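Local coordinates for 2-oxoglutarate (2OG) and Fe(II)-dependent oxygenase superfamily protein (Arabidopsis thaliana, PDB 6KWA) that probably catalyses the irreversible oxidation of the plant hormone indole-3-acetic acid to inactive 2-oxoindole-3-acetic acid, using a metal centre and 2-oxoglutarate, at residues A[51-62]-A[98-108]. Residues are numbered along the deposited sequence; the frame is centred on the assembly and turned at random.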
ATOM      1  N   LEU A  51      -5.622   4.928 -17.854  1.00 49.28           N
ATOM      2  CA  LEU A  51      -4.316   5.587 -17.884  1.00 50.02           C
ATOM      3  C   LEU A  51      -3.272   4.663 -18.515  1.00 48.66           C
ATOM      4  O   LEU A  51      -2.407   5.128 -19.260  1.00 48.30           O
ATOM      5  CB  LEU A  51      -3.874   6.032 -16.482  1.00 42.80           C
ATOM      6  CG  LEU A  51      -4.743   7.148 -15.907  1.00 48.17           C
ATOM      7  CD1 LEU A  51      -4.258   7.657 -14.560  1.00 46.93           C
ATOM      8  CD2 LEU A  51      -4.842   8.311 -16.907  1.00 51.29           C
ATOM      9  N   PHE A  52      -3.377   3.354 -18.270  1.00 42.81           N
ATOM     10  CA  PHE A  52      -2.394   2.419 -18.825  1.00 48.30           C
ATOM     11  C   PHE A  52      -2.523   2.209 -20.339  1.00 54.04           C
ATOM     12  O   PHE A  52      -1.622   1.661 -20.973  1.00 52.32           O
ATOM     13  CB  PHE A  52      -2.486   1.064 -18.130  1.00 48.58           C
ATOM     14  CG  PHE A  52      -1.699   0.982 -16.853  1.00 52.36           C
ATOM     15  CD1 PHE A  52      -0.314   1.149 -16.869  1.00 49.53           C
ATOM     16  CD2 PHE A  52      -2.331   0.746 -15.638  1.00 47.79           C
ATOM     17  CE1 PHE A  52       0.435   1.070 -15.696  1.00 48.17           C
ATOM     18  CE2 PHE A  52      -1.585   0.661 -14.461  1.00 48.02           C
ATOM     19  CZ  PHE A  52      -0.202   0.819 -14.493  1.00 47.62           C
ATOM     20  N   GLN A  53      -3.635   2.649 -20.913  1.00 54.54           N
ATOM     21  CA  GLN A  53      -3.809   2.575 -22.355  1.00 55.94           C
ATOM     22  C   GLN A  53      -3.346   3.848 -23.036  1.00 51.58           C
ATOM     23  O   GLN A  53      -3.442   3.969 -24.249  1.00 53.41           O
ATOM     24  CB  GLN A  53      -5.257   2.233 -22.688  1.00 54.00           C
ATOM     25  CG  GLN A  53      -5.428   0.730 -22.627  1.00 50.74           C
ATOM     26  CD  GLN A  53      -6.840   0.280 -22.427  1.00 61.91           C
ATOM     27  OE1 GLN A  53      -7.770   1.085 -22.430  1.00 70.24           O
ATOM     28  NE2 GLN A  53      -7.009  -1.011 -22.172  1.00 63.76           N
ATOM     29  N   ARG A  54      -2.820   4.790 -22.256  1.00 49.13           N
ATOM     30  CA  ARG A  54      -2.280   6.022 -22.830  1.00 53.90           C
ATOM     31  C   ARG A  54      -1.101   5.658 -23.735  1.00 55.62           C
ATOM     32  O   ARG A  54      -0.469   4.610 -23.540  1.00 51.88           O
ATOM     33  CB  ARG A  54      -1.814   6.992 -21.739  1.00 49.19           C
ATOM     34  CG  ARG A  54      -2.921   7.759 -21.028  1.00 50.29           C
ATOM     35  CD  ARG A  54      -3.634   8.743 -21.942  1.00 53.59           C
ATOM     36  NE  ARG A  54      -4.429   9.711 -21.183  1.00 50.90           N
ATOM     37  CZ  ARG A  54      -5.663   9.477 -20.743  1.00 50.05           C
ATOM     38  NH1 ARG A  54      -6.250   8.320 -20.996  1.00 44.42           N
ATOM     39  NH2 ARG A  54      -6.325  10.412 -20.069  1.00 55.72           N
ATOM     40  N   PRO A  55      -0.833   6.493 -24.757  1.00 47.19           N
ATOM     41  CA  PRO A  55       0.333   6.266 -25.622  1.00 53.41           C
ATOM     42  C   PRO A  55       1.585   6.085 -24.775  1.00 58.43           C
ATOM     43  O   PRO A  55       1.719   6.715 -23.728  1.00 57.08           O
ATOM     44  CB  PRO A  55       0.404   7.541 -26.471  1.00 54.18           C
ATOM     45  CG  PRO A  55      -1.052   7.991 -26.555  1.00 58.08           C
ATOM     46  CD  PRO A  55      -1.649   7.639 -25.202  1.00 53.40           C
ATOM     47  N   TYR A  56       2.481   5.216 -25.214  1.00 51.82           N
ATOM     48  CA  TYR A  56       3.715   4.971 -24.498  1.00 51.52           C
ATOM     49  C   TYR A  56       4.491   6.248 -24.216  1.00 55.38           C
ATOM     50  O   TYR A  56       5.058   6.440 -23.136  1.00 54.65           O
ATOM     51  CB  TYR A  56       4.565   4.002 -25.296  1.00 49.43           C
ATOM     52  CG  TYR A  56       5.787   3.478 -24.592  1.00 53.48           C
ATOM     53  CD1 TYR A  56       5.690   2.427 -23.682  1.00 50.39           C
ATOM     54  CD2 TYR A  56       7.045   4.009 -24.858  1.00 51.74           C
ATOM     55  CE1 TYR A  56       6.822   1.917 -23.046  1.00 53.81           C
ATOM     56  CE2 TYR A  56       8.184   3.506 -24.228  1.00 56.53           C
ATOM     57  CZ  TYR A  56       8.062   2.468 -23.326  1.00 51.45           C
ATOM     58  OH  TYR A  56       9.175   1.981 -22.710  1.00 52.91           O
ATOM     59  N   GLU A  57       4.495   7.137 -25.190  1.00 56.49           N
ATOM     60  CA  GLU A  57       5.346   8.304 -25.107  1.00 64.15           C
ATOM     61  C   GLU A  57       4.730   9.310 -24.122  1.00 59.08           C
ATOM     62  O   GLU A  57       5.432  10.136 -23.527  1.00 59.14           O
ATOM     63  CB  GLU A  57       5.573   8.845 -26.519  1.00 66.97           C
ATOM     64  CG  GLU A  57       6.835   9.685 -26.684  1.00 74.01           C
ATOM     65  CD  GLU A  57       7.315   9.690 -28.152  1.00 80.72           C
ATOM     66  OE1 GLU A  57       6.803   8.855 -28.948  1.00 75.04           O
ATOM     67  OE2 GLU A  57       8.248  10.462 -28.491  1.00 77.85           O
ATOM     68  N   VAL A  58       3.429   9.169 -23.887  1.00 55.81           N
ATOM     69  CA  VAL A  58       2.769   9.899 -22.814  1.00 56.18           C
ATOM     70  C   VAL A  58       3.163   9.298 -21.435  1.00 60.56           C
ATOM     71  O   VAL A  58       3.578  10.025 -20.521  1.00 56.18           O
ATOM     72  CB  VAL A  58       1.234   9.857 -22.957  1.00 59.06           C
ATOM     73  CG1 VAL A  58       0.560  10.453 -21.707  1.00 58.02           C
ATOM     74  CG2 VAL A  58       0.781  10.599 -24.223  1.00 57.53           C
ATOM     75  N   LYS A  59       3.089   7.973 -21.305  1.00 55.14           N
ATOM     76  CA  LYS A  59       3.411   7.326 -20.028  1.00 55.73           C
ATOM     77  C   LYS A  59       4.829   7.607 -19.570  1.00 54.35           C
ATOM     78  O   LYS A  59       5.050   7.833 -18.382  1.00 47.95           O
ATOM     79  CB  LYS A  59       3.183   5.826 -20.111  1.00 47.50           C
ATOM     80  CG  LYS A  59       1.709   5.473 -20.222  1.00 51.56           C
ATOM     81  CD  LYS A  59       1.438   3.972 -20.092  1.00 47.39           C
ATOM     82  CE  LYS A  59       1.743   3.183 -21.374  1.00 53.61           C
ATOM     83  NZ  LYS A  59       1.157   1.786 -21.292  1.00 50.69           N
ATOM     84  N   VAL A  60       5.772   7.674 -20.509  1.00 53.45           N
ATOM     85  CA  VAL A  60       7.184   7.897 -20.160  1.00 52.97           C
ATOM     86  C   VAL A  60       7.398   9.292 -19.576  1.00 52.91           C
ATOM     87  O   VAL A  60       8.436   9.563 -18.945  1.00 55.24           O
ATOM     88  CB  VAL A  60       8.120   7.683 -21.389  1.00 58.30           C
ATOM     89  CG1 VAL A  60       9.595   7.760 -20.988  1.00 61.27           C
ATOM     90  CG2 VAL A  60       7.868   6.317 -22.022  1.00 55.42           C
ATOM     91  N   ARG A  61       6.410  10.164 -19.768  1.00 53.63           N
ATOM     92  CA  ARG A  61       6.409  11.510 -19.192  1.00 55.01           C
ATOM     93  C   ARG A  61       6.161  11.486 -17.663  1.00 58.82           C
ATOM     94  O   ARG A  61       6.410  12.480 -16.967  1.00 58.06           O
ATOM     95  CB  ARG A  61       5.354  12.365 -19.901  1.00 55.46           C
ATOM     96  CG  ARG A  61       5.772  12.860 -21.282  1.00 60.14           C
ATOM     97  CD  ARG A  61       4.584  13.351 -22.150  1.00 62.69           C
ATOM     98  NE  ARG A  61       3.587  14.173 -21.465  1.00 67.61           N
ATOM     99  CZ  ARG A  61       2.481  14.633 -22.057  1.00 70.93           C
ATOM    100  NH1 ARG A  61       1.623  15.379 -21.371  1.00 68.40           N
ATOM    101  NH2 ARG A  61       2.244  14.365 -23.345  1.00 71.47           N
ATOM    102  N   ASN A  62       5.683  10.353 -17.146  1.00 55.53           N
ATOM    103  CA  ASN A  62       5.550  10.153 -15.697  1.00 53.58           C
ATOM    104  C   ASN A  62       6.940   9.936 -15.118  1.00 51.30           C
ATOM    105  O   ASN A  62       7.402   8.816 -14.948  1.00 51.39           O
ATOM    106  CB  ASN A  62       4.614   8.969 -15.392  1.00 49.92           C
ATOM    107  CG  ASN A  62       4.441   8.694 -13.885  1.00 49.03           C
ATOM    108  OD1 ASN A  62       4.481   7.540 -13.462  1.00 51.82           O
ATOM    109  ND2 ASN A  62       4.229   9.742 -13.087  1.00 46.06           N
ATOM    110  N   PHE A  98       0.883  14.913 -11.980  1.00 55.30           N
ATOM    111  CA  PHE A  98       0.695  13.579 -12.493  1.00 50.82           C
ATOM    112  C   PHE A  98      -0.435  13.567 -13.538  1.00 54.66           C
ATOM    113  O   PHE A  98      -0.302  12.987 -14.609  1.00 52.08           O
ATOM    114  CB  PHE A  98       0.398  12.637 -11.332  1.00 51.70           C
ATOM    115  CG  PHE A  98       0.141  11.222 -11.734  1.00 50.64           C
ATOM    116  CD1 PHE A  98       1.198  10.344 -11.939  1.00 54.64           C
ATOM    117  CD2 PHE A  98      -1.155  10.748 -11.873  1.00 52.47           C
ATOM    118  CE1 PHE A  98       0.961   9.023 -12.306  1.00 50.73           C
ATOM    119  CE2 PHE A  98      -1.392   9.427 -12.238  1.00 51.95           C
ATOM    120  CZ  PHE A  98      -0.332   8.569 -12.449  1.00 49.42           C
ATOM    121  N   CYS A  99      -1.545  14.222 -13.231  1.00 56.44           N
ATOM    122  CA  CYS A  99      -2.664  14.276 -14.165  1.00 55.95           C
ATOM    123  C   CYS A  99      -2.316  15.059 -15.449  1.00 55.90           C
ATOM    124  O   CYS A  99      -2.742  14.688 -16.549  1.00 49.89           O
ATOM    125  CB  CYS A  99      -3.889  14.862 -13.478  1.00 57.23           C
ATOM    126  SG  CYS A  99      -4.609  13.718 -12.280  1.00 53.64           S
ATOM    127  N   ASP A 100      -1.532  16.121 -15.303  1.00 54.06           N
ATOM    128  CA  ASP A 100      -1.011  16.843 -16.461  1.00 52.98           C
ATOM    129  C   ASP A 100      -0.212  15.894 -17.341  1.00 58.66           C
ATOM    130  O   ASP A 100      -0.503  15.787 -18.535  1.00 59.01           O
ATOM    131  CB  ASP A 100      -0.156  18.038 -16.032  1.00 54.84           C
ATOM    132  CG  ASP A 100      -0.961  19.083 -15.252  1.00 57.21           C
ATOM    133  OD1 ASP A 100      -2.215  19.019 -15.289  1.00 56.61           O
ATOM    134  OD2 ASP A 100      -0.348  19.977 -14.624  1.00 64.38           O
ATOM    135  N   GLN A 101       0.760  15.191 -16.739  1.00 55.45           N
ATOM    136  CA  GLN A 101       1.653  14.256 -17.440  1.00 56.12           C
ATOM    137  C   GLN A 101       0.900  13.165 -18.217  1.00 59.29           C
ATOM    138  O   GLN A 101       1.308  12.782 -19.312  1.00 58.74           O
ATOM    139  CB  GLN A 101       2.647  13.583 -16.459  1.00 54.76           C
ATOM    140  CG  GLN A 101       3.725  14.513 -15.863  1.00 53.25           C
ATOM    141  CD  GLN A 101       4.586  13.854 -14.776  1.00 49.17           C
ATOM    142  OE1 GLN A 101       4.260  12.792 -14.252  1.00 52.67           O
ATOM    143  NE2 GLN A 101       5.684  14.498 -14.427  1.00 53.95           N
ATOM    144  N   LEU A 102      -0.177  12.642 -17.640  1.00 56.30           N
ATOM    145  CA  LEU A 102      -0.869  11.504 -18.245  1.00 56.60           C
ATOM    146  C   LEU A 102      -2.075  11.920 -19.068  1.00 56.78           C
ATOM    147  O   LEU A 102      -2.831  11.055 -19.560  1.00 52.00           O
ATOM    148  CB  LEU A 102      -1.310  10.522 -17.167  1.00 51.68           C
ATOM    149  CG  LEU A 102      -0.326   9.445 -16.746  1.00 53.78           C
ATOM    150  CD1 LEU A 102       0.090   8.567 -17.911  1.00 57.42           C
ATOM    151  CD2 LEU A 102       0.867  10.088 -16.102  1.00 54.52           C
ATOM    152  N   GLU A 103      -2.248  13.236 -19.204  1.00 53.45           N
ATOM    153  CA  GLU A 103      -3.363  13.817 -19.947  1.00 55.27           C
ATOM    154  C   GLU A 103      -4.645  13.225 -19.422  1.00 53.67           C
ATOM    155  O   GLU A 103      -5.460  12.666 -20.168  1.00 47.31           O
ATOM    156  CB  GLU A 103      -3.233  13.569 -21.442  1.00 52.59           C
ATOM    157  CG  GLU A 103      -1.933  14.123 -21.972  1.00 65.33           C
ATOM    158  CD  GLU A 103      -1.677  13.756 -23.422  1.00 72.36           C
ATOM    159  OE1 GLU A 103      -2.425  12.910 -23.976  1.00 68.92           O
ATOM    160  OE2 GLU A 103      -0.702  14.305 -23.987  1.00 73.10           O
ATOM    161  N   ALA A 104      -4.801  13.324 -18.112  1.00 53.51           N
ATOM    162  CA  ALA A 104      -6.022  12.877 -17.496  1.00 54.57           C
ATOM    163  C   ALA A 104      -7.142  13.779 -17.995  1.00 53.80           C
ATOM    164  O   ALA A 104      -6.971  14.991 -18.144  1.00 55.64           O
ATOM    165  CB  ALA A 104      -5.917  12.923 -15.968  1.00 50.89           C
ATOM    166  N   SER A 105      -8.281  13.178 -18.279  1.00 52.69           N
ATOM    167  CA  SER A 105      -9.460  13.948 -18.533  1.00 51.10           C
ATOM    168  C   SER A 105      -9.822  14.730 -17.269  1.00 59.48           C
ATOM    169  O   SER A 105      -9.250  14.495 -16.198  1.00 56.23           O
ATOM    170  CB  SER A 105     -10.582  13.011 -18.950  1.00 53.69           C
ATOM    171  OG  SER A 105     -11.087  12.306 -17.830  1.00 57.84           O
ATOM    172  N   ALA A 106     -10.780  15.644 -17.387  1.00 53.84           N
ATOM    173  CA  ALA A 106     -11.248  16.437 -16.255  1.00 55.07           C
ATOM    174  C   ALA A 106     -11.804  15.542 -15.142  1.00 53.37           C
ATOM    175  O   ALA A 106     -11.525  15.753 -13.971  1.00 53.37           O
ATOM    176  CB  ALA A 106     -12.319  17.459 -16.713  1.00 56.34           C
ATOM    177  N   ASP A 107     -12.664  14.608 -15.534  1.00 53.45           N
ATOM    178  CA  ASP A 107     -13.285  13.655 -14.630  1.00 60.39           C
ATOM    179  C   ASP A 107     -12.237  12.823 -13.927  1.00 57.83           C
ATOM    180  O   ASP A 107     -12.324  12.585 -12.726  1.00 56.01           O
ATOM    181  CB  ASP A 107     -14.223  12.713 -15.393  1.00 56.50           C
ATOM    182  CG  ASP A 107     -15.608  13.297 -15.604  1.00 76.27           C
ATOM    183  OD1 ASP A 107     -15.827  14.497 -15.300  1.00 72.35           O
ATOM    184  OD2 ASP A 107     -16.486  12.540 -16.078  1.00 82.79           O
ATOM    185  N   GLN A 108     -11.259  12.373 -14.706  1.00 56.38           N
ATOM    186  CA  GLN A 108     -10.206  11.515 -14.195  1.00 52.98           C
ATOM    187  C   GLN A 108      -9.352  12.266 -13.201  1.00 55.85           C
ATOM    188  O   GLN A 108      -8.870  11.698 -12.213  1.00 56.79           O
ATOM    189  CB  GLN A 108      -9.342  11.012 -15.323  1.00 44.53           C
ATOM    190  CG  GLN A 108      -9.915   9.811 -16.014  1.00 52.57           C
ATOM    191  CD  GLN A 108      -9.276   9.555 -17.353  1.00 49.45           C
ATOM    192  OE1 GLN A 108      -8.382  10.295 -17.789  1.00 49.04           O
ATOM    193  NE2 GLN A 108      -9.667   8.459 -17.976  1.00 46.52           N
TER
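Arg-54 reaches from the loop before helix 56-59 to the turn that ends helix 92-101, where a Schellman motif leaves the carbonyls of Leu-102 and Glu-103 beside it. Arg-54 NH2 bonds to Gln-108 OE1 (3.1 Å) on a lone pair in the carbonyl plane; its 2.4 Å approach to Glu-103 O is too short to be trusted in detail, and NE adds a weak bond to Leu-102 O. The Arg-54 side chain bends at chi2 (-67°), one guanidinium face lying over Leu-51 CD2; Asp-50 forms a salt bridge with NH1 and accepts from Gln-108 NE2. Gln-108 OE1 also accepts from Ser-105 N, closing a capping box at the start of helix 106-133.

Beneath this polar layer the packing is tight. Leu-102 CD1 touches Lys-59 and Val-58 CG1 (4.3 Å), and Leu-51 CD1 meets Phe-98 CE2. Asn-62 ND2, at the Phe-98 ring edge, gives a nearly straight bond to Gln-101 OE1 (3.3 Å, 176°) and another to Gly-85 O of strand 81-87, an outermost strand of the double-stranded beta-helix fold's seven-stranded sheet. On the looser, exposed side Arg-61 NH2 bridges to Glu-103 OE2 (3.0 Å) from above the carboxylate plane.

A methionine in place of Arg-54 would probably leave Gln-108 OE1 short of one donor and Asp-50 without its cationic mate. A guanidinium partly neutralised by Asp-50 thus probably ties the N-terminal region to two helix ends.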